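Local coordinates for protein farnesyltransferase, putative (Trypanosoma cruzi, PDB 3WCA) that probably condenses two farnesyl diphosphate molecules into squalene with NAD(P)H, a magnesium-dependent step of sterol synthesis, at residues 223-226 against 227-231. The protein carries 1 engineered substitution. Numbering follows the deposited sequence.
Sequences PREI and WEKYT
Trp-227 lays one face of its indole against the backbone of Arg-224, whose CA stands over the five-membered ring, 3.4 Å from its centroid and 19° off the normal, a CH-pi contact. The same Arg-224 reaches the far end of the indole: Trp-227 CH2 lies over one face of the guanidinium, toward its rim and 3.3 Å from Arg-224 NH1. The two planes are 53° apart, so this is no parallel stack. Thr-231 O lies in plane at the indole edge. A chi1 of 59° puts Trp-227 CG between its backbone N and carbonyl carbon and folds the indole back over the turn. At the edge of the Tyr-230 ring, near its plane, sits the carbonyl oxygen of Ile-226, 3.4 Å from Tyr-230 CE2.

The groups are carried by a single alpha-helical turn with Pro-223 at its N-cap, defined by i to i+4 bonds from Trp-227 N to Pro-223 O (3.0 Å) and from Glu-228 N to Arg-224 O (2.8 Å). Pro-223 O also accepts from Ile-226 N. Bent at chi4, Lys-229 brings NZ toward Glu-225 O, though the modelled separation is too short to be trusted; a water bridges Lys-229 NZ to Glu-225 OE2.

This is structural packing away from the magnesium and farnesyl thiodiphosphate sites. Arg-224 NE forms a salt bridge to Glu-152, while Glu-225 OE1 accepts from Lys-154 N. Pro-223 and Ile-226 rest on helix 154-179; Trp-227 and Tyr-230 pack on helix 243-258, which joins helix 224-227 and the following loop to both.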
# COMPACT_ATOMS: atom_id res chain seq x y z
N PRO A 223 12.14 9.84 3.27
CA PRO A 223 12.20 11.29 3.50
C PRO A 223 13.57 11.81 3.96
O PRO A 223 14.20 11.23 4.85
CB PRO A 223 11.13 11.51 4.56
CG PRO A 223 11.26 10.26 5.38
CD PRO A 223 11.35 9.18 4.32
N ARG A 224 14.01 12.90 3.35
CA ARG A 224 15.29 13.50 3.71
C ARG A 224 15.33 13.74 5.22
O ARG A 224 16.33 13.48 5.88
CB ARG A 224 15.47 14.83 2.97
CG ARG A 224 16.70 15.63 3.38
CD ARG A 224 16.73 16.99 2.69
NE ARG A 224 16.97 16.84 1.26
CZ ARG A 224 18.17 16.62 0.72
NH1 ARG A 224 19.23 16.54 1.50
NH2 ARG A 224 18.29 16.47 -0.59
N GLU A 225 14.23 14.24 5.77
CA GLU A 225 14.18 14.51 7.20
C GLU A 225 14.69 13.32 8.00
O GLU A 225 15.26 13.50 9.08
CB GLU A 225 12.75 14.84 7.64
CG GLU A 225 12.69 15.41 9.06
CD GLU A 225 11.28 15.66 9.56
OE1 GLU A 225 10.41 16.03 8.75
OE2 GLU A 225 11.04 15.50 10.78
N ILE A 226 14.51 12.11 7.49
CA ILE A 226 14.98 10.93 8.21
C ILE A 226 16.38 10.49 7.78
O ILE A 226 17.23 10.23 8.64
CB ILE A 226 13.97 9.74 8.06
CG1 ILE A 226 12.69 10.06 8.83
CG2 ILE A 226 14.60 8.44 8.59
CD1 ILE A 226 11.65 8.94 8.83
N TRP A 227 16.64 10.41 6.48
CA TRP A 227 17.96 9.95 6.08
C TRP A 227 19.13 10.94 6.22
O TRP A 227 20.28 10.50 6.31
CB TRP A 227 17.94 9.39 4.64
CG TRP A 227 17.50 10.30 3.53
CD1 TRP A 227 16.30 10.26 2.87
CD2 TRP A 227 18.29 11.28 2.84
NE1 TRP A 227 16.30 11.14 1.82
CE2 TRP A 227 17.51 11.78 1.78
CE3 TRP A 227 19.59 11.78 3.02
CZ2 TRP A 227 17.99 12.76 0.89
CZ3 TRP A 227 20.06 12.75 2.14
CH2 TRP A 227 19.26 13.23 1.09
N GLU A 228 18.85 12.24 6.28
CA GLU A 228 19.95 13.21 6.40
C GLU A 228 20.68 13.14 7.74
O GLU A 228 21.69 13.82 7.94
CB GLU A 228 19.44 14.63 6.12
CG GLU A 228 18.65 15.29 7.24
CD GLU A 228 18.19 16.68 6.84
OE1 GLU A 228 18.91 17.35 6.07
OE2 GLU A 228 17.10 17.11 7.28
N LYS A 229 20.17 12.31 8.64
CA LYS A 229 20.75 12.12 9.96
C LYS A 229 21.83 11.03 9.91
O LYS A 229 22.55 10.82 10.89
CB LYS A 229 19.68 11.69 10.96
CG LYS A 229 18.50 12.63 11.13
CD LYS A 229 17.60 12.11 12.25
CE LYS A 229 16.48 13.09 12.60
NZ LYS A 229 15.51 13.28 11.48
N TYR A 230 21.92 10.35 8.77
CA TYR A 230 22.88 9.26 8.62
C TYR A 230 23.76 9.42 7.38
O TYR A 230 24.79 8.78 7.26
CB TYR A 230 22.13 7.92 8.54
CG TYR A 230 21.16 7.72 9.66
CD1 TYR A 230 21.57 7.16 10.87
CD2 TYR A 230 19.83 8.14 9.55
CE1 TYR A 230 20.69 7.02 11.94
CE2 TYR A 230 18.94 8.01 10.62
CZ TYR A 230 19.38 7.45 11.81
OH TYR A 230 18.51 7.34 12.87
N THR A 231 23.35 10.28 6.46
CA THR A 231 24.13 10.46 5.25
C THR A 231 23.74 11.74 4.54
O THR A 231 22.70 12.33 4.84
CB THR A 231 23.93 9.28 4.29
OG1 THR A 231 24.82 9.40 3.18
CG2 THR A 231 22.49 9.25 3.77
O HOH W 1 13.15 14.52 13.05